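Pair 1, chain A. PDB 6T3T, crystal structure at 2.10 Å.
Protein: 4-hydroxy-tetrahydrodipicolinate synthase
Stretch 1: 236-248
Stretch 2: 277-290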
# COMPACT_ATOMS: atom_id res chain seq x y z
N THR A 236 5.30 4.33 28.93
CA THR A 236 6.67 4.26 29.41
C THR A 236 7.53 3.44 28.46
O THR A 236 8.68 3.80 28.19
CB THR A 236 6.73 3.65 30.81
OG1 THR A 236 5.98 4.45 31.73
CG2 THR A 236 8.17 3.55 31.29
N LEU A 237 7.00 2.31 27.98
CA LEU A 237 7.78 1.43 27.13
C LEU A 237 7.69 1.77 25.65
O LEU A 237 8.54 1.29 24.89
CB LEU A 237 7.33 -0.02 27.31
CG LEU A 237 7.76 -0.67 28.63
CD1 LEU A 237 6.90 -1.89 28.84
CD2 LEU A 237 9.22 -1.04 28.59
N TYR A 238 6.72 2.58 25.23
CA TYR A 238 6.43 2.74 23.80
C TYR A 238 7.64 3.15 22.95
O TYR A 238 7.81 2.57 21.86
CB TYR A 238 5.28 3.74 23.59
CG TYR A 238 5.01 3.84 22.11
CD1 TYR A 238 4.43 2.78 21.42
CD2 TYR A 238 5.46 4.93 21.38
CE1 TYR A 238 4.24 2.84 20.06
CE2 TYR A 238 5.26 5.00 20.01
CZ TYR A 238 4.66 3.95 19.36
OH TYR A 238 4.49 4.01 18.00
N PRO A 239 8.47 4.12 23.34
CA PRO A 239 9.64 4.43 22.49
C PRO A 239 10.60 3.27 22.35
O PRO A 239 11.18 3.09 21.27
CB PRO A 239 10.27 5.63 23.21
CG PRO A 239 9.07 6.31 23.86
CD PRO A 239 8.29 5.14 24.39
N LEU A 240 10.76 2.45 23.38
CA LEU A 240 11.53 1.22 23.21
C LEU A 240 10.85 0.28 22.22
O LEU A 240 11.51 -0.26 21.32
CB LEU A 240 11.76 0.52 24.56
CG LEU A 240 12.58 -0.78 24.39
CD1 LEU A 240 14.04 -0.49 24.11
CD2 LEU A 240 12.44 -1.70 25.58
N PHE A 241 9.53 0.08 22.35
CA PHE A 241 8.80 -0.77 21.41
C PHE A 241 9.06 -0.35 19.97
O PHE A 241 9.21 -1.19 19.08
CB PHE A 241 7.30 -0.73 21.66
CG PHE A 241 6.87 -1.42 22.92
CD1 PHE A 241 7.73 -2.29 23.60
CD2 PHE A 241 5.60 -1.20 23.42
CE1 PHE A 241 7.32 -2.92 24.78
CE2 PHE A 241 5.17 -1.82 24.61
CZ PHE A 241 6.03 -2.69 25.29
N ARG A 242 9.05 0.97 19.73
CA ARG A 242 9.31 1.55 18.42
C ARG A 242 10.74 1.27 17.95
O ARG A 242 10.97 0.81 16.83
CB ARG A 242 9.04 3.06 18.51
CG ARG A 242 8.84 3.89 17.28
CD ARG A 242 9.01 5.38 17.73
NE ARG A 242 10.30 5.58 18.44
CZ ARG A 242 10.52 6.44 19.43
NH1 ARG A 242 11.73 6.50 19.99
NH2 ARG A 242 9.56 7.24 19.88
N ASP A 243 11.73 1.56 18.79
CA ASP A 243 13.11 1.43 18.37
C ASP A 243 13.59 -0.02 18.31
O ASP A 243 14.62 -0.28 17.67
CB ASP A 243 14.01 2.27 19.27
CG ASP A 243 13.90 3.73 18.94
OD1 ASP A 243 13.37 4.01 17.84
OD2 ASP A 243 14.30 4.59 19.74
N LEU A 244 12.88 -0.97 18.90
CA LEU A 244 13.22 -2.37 18.66
C LEU A 244 12.86 -2.83 17.26
O LEU A 244 13.19 -3.97 16.90
CB LEU A 244 12.53 -3.27 19.68
CG LEU A 244 13.16 -3.17 21.07
CD1 LEU A 244 12.39 -4.06 22.03
CD2 LEU A 244 14.64 -3.54 21.03
N MET A 245 12.19 -1.96 16.47
CA MET A 245 11.94 -2.17 15.05
C MET A 245 12.61 -1.11 14.17
O MET A 245 12.23 -0.97 13.01
CB MET A 245 10.44 -2.19 14.75
CG MET A 245 9.76 -3.48 15.10
SD MET A 245 7.97 -3.50 14.72
CE MET A 245 7.40 -2.25 15.83
N ILE A 246 13.61 -0.39 14.68
CA ILE A 246 14.23 0.69 13.91
C ILE A 246 14.87 0.14 12.63
O ILE A 246 14.90 0.82 11.60
CB ILE A 246 15.24 1.45 14.79
CG1 ILE A 246 15.67 2.77 14.14
CG2 ILE A 246 16.46 0.59 15.12
CD1 ILE A 246 16.29 3.75 15.14
N GLU A 247 15.41 -1.08 12.69
CA GLU A 247 15.67 -1.94 11.54
C GLU A 247 15.10 -3.31 11.91
O GLU A 247 14.59 -3.50 13.01
CB GLU A 247 17.17 -2.00 11.18
CG GLU A 247 17.78 -0.61 10.89
CD GLU A 247 19.28 -0.63 10.65
OE1 GLU A 247 19.82 -1.66 10.17
OE2 GLU A 247 19.95 0.39 10.96
N THR A 248 15.17 -4.27 10.98
CA THR A 248 14.45 -5.53 11.14
C THR A 248 14.88 -6.31 12.38
O THR A 248 16.07 -6.57 12.61
CB THR A 248 14.61 -6.41 9.90
OG1 THR A 248 13.76 -7.56 10.04
CG2 THR A 248 16.05 -6.87 9.71
N GLN A 277 23.47 5.85 13.07
CA GLN A 277 22.46 6.73 13.64
C GLN A 277 21.37 5.96 14.34
O GLN A 277 20.81 6.46 15.33
CB GLN A 277 21.86 7.62 12.55
CG GLN A 277 20.95 6.86 11.56
CD GLN A 277 21.68 6.34 10.31
OE1 GLN A 277 22.92 6.17 10.29
NE2 GLN A 277 20.89 6.08 9.25
N ASN A 278 21.04 4.76 13.86
CA ASN A 278 19.99 3.96 14.49
C ASN A 278 20.52 3.30 15.75
O ASN A 278 19.77 3.14 16.72
CB ASN A 278 19.45 2.92 13.50
CG ASN A 278 18.76 3.57 12.31
OD1 ASN A 278 18.23 4.67 12.44
ND2 ASN A 278 18.78 2.90 11.13
N LEU A 279 21.80 2.92 15.73
CA LEU A 279 22.46 2.44 16.93
C LEU A 279 22.41 3.49 18.03
O LEU A 279 22.10 3.18 19.19
CB LEU A 279 23.92 2.08 16.62
CG LEU A 279 24.80 1.55 17.77
CD1 LEU A 279 24.28 0.20 18.25
CD2 LEU A 279 26.30 1.42 17.43
N GLU A 280 22.70 4.76 17.68
CA GLU A 280 22.70 5.81 18.70
C GLU A 280 21.30 6.05 19.24
O GLU A 280 21.12 6.23 20.44
CB GLU A 280 23.25 7.11 18.13
CG GLU A 280 23.13 8.28 19.10
CD GLU A 280 24.07 8.15 20.31
OE1 GLU A 280 24.98 7.28 20.27
OE2 GLU A 280 23.91 8.92 21.29
N LYS A 281 20.31 6.10 18.34
CA LYS A 281 18.93 6.24 18.77
C LYS A 281 18.53 5.11 19.71
O LYS A 281 17.93 5.34 20.76
CB LYS A 281 18.02 6.28 17.54
CG LYS A 281 16.54 6.31 17.83
CD LYS A 281 16.15 7.63 18.47
CE LYS A 281 14.70 7.62 18.93
NZ LYS A 281 14.44 8.76 19.90
N LEU A 282 18.87 3.86 19.34
CA LEU A 282 18.56 2.72 20.19
C LEU A 282 19.23 2.86 21.55
O LEU A 282 18.62 2.64 22.59
CB LEU A 282 18.98 1.40 19.51
CG LEU A 282 18.74 0.19 20.41
CD1 LEU A 282 17.23 0.05 20.72
CD2 LEU A 282 19.34 -1.11 19.81
N LYS A 283 20.52 3.20 21.54
CA LYS A 283 21.27 3.36 22.78
C LYS A 283 20.62 4.42 23.68
O LYS A 283 20.41 4.20 24.87
CB LYS A 283 22.71 3.74 22.44
CG LYS A 283 23.63 3.94 23.62
CD LYS A 283 25.05 4.16 23.09
CE LYS A 283 26.08 4.20 24.21
NZ LYS A 283 27.46 3.99 23.66
N THR A 284 20.30 5.58 23.11
CA THR A 284 19.69 6.62 23.94
C THR A 284 18.30 6.19 24.42
O THR A 284 17.97 6.41 25.59
CB THR A 284 19.65 7.96 23.19
OG1 THR A 284 18.85 7.83 22.02
CG2 THR A 284 21.05 8.39 22.77
N THR A 285 17.48 5.58 23.54
CA THR A 285 16.17 5.09 23.99
C THR A 285 16.32 4.05 25.11
O THR A 285 15.55 4.06 26.08
CB THR A 285 15.38 4.47 22.83
OG1 THR A 285 15.02 5.46 21.87
CG2 THR A 285 14.10 3.76 23.35
N LEU A 286 17.28 3.14 24.99
CA LEU A 286 17.51 2.15 26.05
C LEU A 286 17.75 2.82 27.40
O LEU A 286 17.15 2.43 28.42
CB LEU A 286 18.70 1.28 25.72
CG LEU A 286 18.58 -0.23 25.55
CD1 LEU A 286 19.99 -0.81 25.47
CD2 LEU A 286 17.79 -0.88 26.68
N SER A 287 18.64 3.81 27.44
CA SER A 287 18.96 4.47 28.71
C SER A 287 17.73 5.13 29.31
O SER A 287 17.43 4.97 30.49
CB SER A 287 20.06 5.52 28.48
OG SER A 287 21.32 4.91 28.59
N ARG A 288 17.00 5.89 28.49
CA ARG A 288 15.81 6.60 28.95
C ARG A 288 14.76 5.64 29.50
O ARG A 288 14.05 5.96 30.46
CB ARG A 288 15.21 7.43 27.80
CG ARG A 288 16.00 8.65 27.44
CD ARG A 288 15.52 9.41 26.19
NE ARG A 288 16.37 10.59 25.99
CZ ARG A 288 16.37 11.37 24.91
NH1 ARG A 288 17.21 12.40 24.86
NH2 ARG A 288 15.55 11.12 23.89
N THR A 289 14.61 4.48 28.86
CA THR A 289 13.60 3.52 29.28
C THR A 289 13.88 2.97 30.67
O THR A 289 12.96 2.77 31.47
CB THR A 289 13.55 2.38 28.26
OG1 THR A 289 13.21 2.94 26.99
CG2 THR A 289 12.50 1.33 28.68
N LYS A 290 15.15 2.69 30.96
CA LYS A 290 15.51 2.13 32.25
C LYS A 290 15.14 3.08 33.37
O LYS A 290 14.52 2.69 34.36
CB LYS A 290 17.00 1.84 32.29
CG LYS A 290 17.39 0.76 31.33
CD LYS A 290 18.76 0.22 31.66
CE LYS A 290 19.26 -0.62 30.47
NZ LYS A 290 20.54 -1.33 30.75
O HOH W 1 10.70 3.76 26.11

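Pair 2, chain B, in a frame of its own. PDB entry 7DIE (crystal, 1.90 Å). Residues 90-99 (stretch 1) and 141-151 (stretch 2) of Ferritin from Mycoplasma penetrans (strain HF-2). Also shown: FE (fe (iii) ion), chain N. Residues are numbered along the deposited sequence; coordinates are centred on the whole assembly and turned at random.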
# COMPACT_ATOMS: atom_id res chain seq x y z
N THR B 90 23.14 -3.66 53.58
CA THR B 90 23.64 -4.37 52.40
C THR B 90 22.49 -4.71 51.48
O THR B 90 21.33 -4.80 51.90
CB THR B 90 24.37 -5.68 52.76
OG1 THR B 90 23.41 -6.62 53.25
CG2 THR B 90 25.48 -5.45 53.81
N ILE B 91 22.82 -4.93 50.20
CA ILE B 91 21.81 -5.36 49.25
C ILE B 91 21.30 -6.77 49.59
O ILE B 91 20.17 -7.12 49.22
CB ILE B 91 22.37 -5.26 47.82
CG1 ILE B 91 21.25 -5.27 46.78
CG2 ILE B 91 23.37 -6.38 47.55
CD1 ILE B 91 20.31 -4.07 46.86
N GLN B 92 22.10 -7.57 50.30
CA GLN B 92 21.61 -8.87 50.78
C GLN B 92 20.48 -8.69 51.80
O GLN B 92 19.48 -9.42 51.76
CB GLN B 92 22.77 -9.67 51.38
CG GLN B 92 23.75 -10.23 50.33
CD GLN B 92 24.67 -9.17 49.76
OE1 GLN B 92 24.97 -8.20 50.43
NE2 GLN B 92 25.12 -9.36 48.52
N GLU B 93 20.63 -7.74 52.72
CA GLU B 93 19.57 -7.50 53.70
C GLU B 93 18.31 -6.97 53.04
O GLU B 93 17.19 -7.30 53.48
CB GLU B 93 20.06 -6.52 54.77
CG GLU B 93 21.06 -7.15 55.72
CD GLU B 93 21.73 -6.13 56.61
OE1 GLU B 93 21.47 -4.93 56.43
OE2 GLU B 93 22.53 -6.54 57.47
N VAL B 94 18.46 -6.16 51.98
CA VAL B 94 17.31 -5.69 51.21
C VAL B 94 16.54 -6.87 50.62
O VAL B 94 15.31 -6.94 50.70
CB VAL B 94 17.76 -4.72 50.11
CG1 VAL B 94 16.65 -4.51 49.08
CG2 VAL B 94 18.17 -3.40 50.74
N LEU B 95 17.26 -7.81 50.00
CA LEU B 95 16.55 -8.92 49.38
C LEU B 95 15.95 -9.85 50.43
O LEU B 95 14.87 -10.40 50.20
CB LEU B 95 17.47 -9.69 48.43
CG LEU B 95 17.34 -9.30 46.94
CD1 LEU B 95 15.95 -9.62 46.37
CD2 LEU B 95 17.67 -7.82 46.74
N ASP B 96 16.61 -10.01 51.59
CA ASP B 96 16.01 -10.77 52.69
C ASP B 96 14.62 -10.23 53.03
O ASP B 96 13.67 -10.99 53.24
CB ASP B 96 16.88 -10.69 53.96
CG ASP B 96 18.14 -11.54 53.88
OD1 ASP B 96 18.20 -12.48 53.07
OD2 ASP B 96 19.08 -11.25 54.65
N ALA B 97 14.51 -8.91 53.12
CA ALA B 97 13.24 -8.31 53.51
C ALA B 97 12.20 -8.50 52.41
O ALA B 97 11.03 -8.77 52.70
CB ALA B 97 13.44 -6.83 53.82
N ALA B 98 12.62 -8.38 51.15
CA ALA B 98 11.70 -8.59 50.03
C ALA B 98 11.20 -10.03 49.99
O ALA B 98 10.01 -10.28 49.75
CB ALA B 98 12.39 -8.24 48.71
N LEU B 99 12.10 -11.00 50.20
CA LEU B 99 11.68 -12.40 50.21
C LEU B 99 10.69 -12.68 51.33
O LEU B 99 9.70 -13.41 51.13
CB LEU B 99 12.92 -13.30 50.35
CG LEU B 99 12.70 -14.80 50.17
CD1 LEU B 99 12.20 -15.10 48.77
CD2 LEU B 99 14.01 -15.55 50.44
N GLU B 141 10.19 -14.51 41.15
CA GLU B 141 10.98 -13.36 40.72
C GLU B 141 11.85 -12.83 41.85
O GLU B 141 13.04 -12.56 41.66
CB GLU B 141 10.06 -12.25 40.21
CG GLU B 141 9.51 -12.49 38.82
CD GLU B 141 10.19 -11.60 37.79
OE1 GLU B 141 11.21 -12.02 37.20
OE2 GLU B 141 9.72 -10.46 37.58
N ILE B 142 11.27 -12.63 43.02
CA ILE B 142 12.05 -12.12 44.14
C ILE B 142 13.06 -13.16 44.60
O ILE B 142 14.22 -12.84 44.88
CB ILE B 142 11.10 -11.67 45.26
CG1 ILE B 142 10.48 -10.34 44.84
CG2 ILE B 142 11.86 -11.55 46.60
CD1 ILE B 142 9.28 -9.97 45.60
N SER B 143 12.64 -14.43 44.64
CA SER B 143 13.53 -15.53 44.98
C SER B 143 14.73 -15.61 44.04
O SER B 143 15.86 -15.86 44.49
CB SER B 143 12.74 -16.84 44.94
OG SER B 143 13.51 -17.92 45.44
N ASP B 144 14.52 -15.39 42.74
CA ASP B 144 15.65 -15.43 41.80
C ASP B 144 16.67 -14.33 42.13
O ASP B 144 17.88 -14.58 42.13
CB ASP B 144 15.15 -15.29 40.36
CG ASP B 144 14.47 -16.55 39.84
OD1 ASP B 144 14.48 -17.59 40.54
OD2 ASP B 144 13.90 -16.51 38.74
N VAL B 145 16.19 -13.11 42.39
CA VAL B 145 17.11 -12.01 42.70
C VAL B 145 17.78 -12.23 44.06
O VAL B 145 18.96 -11.91 44.24
CB VAL B 145 16.37 -10.66 42.63
CG1 VAL B 145 17.31 -9.51 42.96
CG2 VAL B 145 15.78 -10.47 41.23
N TRP B 146 17.05 -12.78 45.03
CA TRP B 146 17.68 -13.18 46.28
C TRP B 146 18.83 -14.15 46.02
O TRP B 146 19.93 -14.00 46.58
CB TRP B 146 16.62 -13.81 47.21
CG TRP B 146 17.12 -14.10 48.61
CD1 TRP B 146 16.94 -13.33 49.72
CD2 TRP B 146 17.87 -15.26 49.02
NE1 TRP B 146 17.54 -13.94 50.82
CE2 TRP B 146 18.12 -15.12 50.41
CE3 TRP B 146 18.35 -16.39 48.36
CZ2 TRP B 146 18.84 -16.07 51.14
CZ3 TRP B 146 19.07 -17.34 49.09
CH2 TRP B 146 19.31 -17.17 50.46
N THR B 147 18.60 -15.16 45.17
CA THR B 147 19.66 -16.11 44.82
C THR B 147 20.86 -15.40 44.21
O THR B 147 22.01 -15.70 44.57
CB THR B 147 19.12 -17.15 43.84
OG1 THR B 147 18.11 -17.94 44.48
CG2 THR B 147 20.24 -18.08 43.37
N TYR B 148 20.63 -14.46 43.29
CA TYR B 148 21.77 -13.77 42.67
C TYR B 148 22.59 -13.03 43.70
O TYR B 148 23.82 -13.12 43.71
CB TYR B 148 21.31 -12.78 41.59
CG TYR B 148 20.46 -13.37 40.49
CD1 TYR B 148 20.63 -14.68 40.10
CD2 TYR B 148 19.48 -12.61 39.87
CE1 TYR B 148 19.85 -15.23 39.10
CE2 TYR B 148 18.70 -13.14 38.87
CZ TYR B 148 18.89 -14.45 38.49
OH TYR B 148 18.12 -14.99 37.49
N VAL B 149 21.94 -12.26 44.58
CA VAL B 149 22.72 -11.43 45.49
C VAL B 149 23.36 -12.25 46.62
O VAL B 149 24.30 -11.77 47.26
CB VAL B 149 21.91 -10.27 46.10
CG1 VAL B 149 21.26 -9.43 44.99
CG2 VAL B 149 20.89 -10.76 47.10
N HIS B 150 22.87 -13.46 46.88
CA HIS B 150 23.45 -14.29 47.93
C HIS B 150 24.45 -15.31 47.40
O HIS B 150 25.05 -16.03 48.19
CB HIS B 150 22.34 -14.98 48.72
CG HIS B 150 21.75 -14.11 49.78
ND1 HIS B 150 20.64 -13.33 49.57
CD2 HIS B 150 22.18 -13.83 51.03
CE1 HIS B 150 20.38 -12.64 50.67
NE2 HIS B 150 21.30 -12.92 51.57
N SER B 151 24.66 -15.35 46.10
CA SER B 151 25.56 -16.35 45.54
C SER B 151 27.00 -16.03 45.91
O SER B 151 27.39 -14.86 45.93
CB SER B 151 25.41 -16.39 44.02
OG SER B 151 24.26 -17.13 43.67
FE FE N . 15.42 -19.20 40.59
O HOH W 2 21.40 -12.02 54.23
O HOH W 3 16.28 -19.24 42.71
O HOH W 4 16.91 -19.18 39.42

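Two antiparallel helix pairs with one backbone arrangement. In pair 1 the helix axes approach to 9.2 Å at 157°, in pair 2 to 9.4 Å at 156°, and 14 central residues superpose with an RMSD of 0.5 Å. The buried surface is similar, 618 Å² in pair 1 and 567 Å² in pair 2, but the side chains differ in character.

At the centre, Asp A243 matches Leu B95, and both point toward the partner helix. Asp A243 OD2 accepts a very short hydrogen bond of 2.4 Å from Thr A285 OG1, and the same oxygen forms a salt bridge with Arg A242 NH1 at 3.2 Å. Leu B95 instead enters a hole formed by Ile B142, Val B145, Trp B146 and Val B149, with its CD1 3.7 Å from Val B145 CG1.

Thr A285 and Val B149, also matched, are nearly the same shape, and their side-chain centres lie 0.6 Å apart. Thr A285 is the knob of pair 1, set among Pro A239, Leu A240, Arg A242 and Asp A243; its hydroxyl serves the aspartate while CG2 packs 3.6 Å from Pro A239 O. Val B149 has its CG1 methyl where Thr A285 has its hydroxyl, while its CG2 lies 3.8 Å from Leu B95 CB. Pro A239 matches Ile B91: Pro A239 CB lies 4.3 Å from Thr A285 CG2, and Ile B91 CG2 lies 4.4 Å from Val B149 CB.

Leu A240 matches Gln B92. Leu A240 CB lies 4.2 Å from Thr A285 CG2, whereas Gln B92 NE2 reaches across to donate to Val B149 O at 2.8 Å.

Leu A282 matches Trp B146, and Leu A244 matches Asp B96. In pair 1 the two leucines meet loosely, Leu A244 CD2 to Leu A282 CD1 at 4.4 Å. In pair 2 the same two positions are joined by a hydrogen bond: Trp B146 NE1 donates to Asp B96 OD1 at 2.8 Å, an in-plane contact at the indole edge that leaves a ring face for Leu B99 CD2, 3.7 Å from Trp B146 CD1.

Asn A278 and Ile B142 both point inward, as do the residues facing them, Ile A246 and its match Ala B98. Ile A246 CD1 touches Asn A278 OD1 at 3.4 Å, and Asn A278 ND2 donates to Glu A247 OE2 at 2.8 Å. In pair 2 the larger residue is on the other helix: Ile B142 CG2 lies 4.0 Å from Ala B98 CB.

Lys A281 matches Val B145; its CG packs 3.7 Å from Ile A246 CD1. Pair 1 thus centres on a hydrogen-bonded aspartate, pair 2 on a buried leucine.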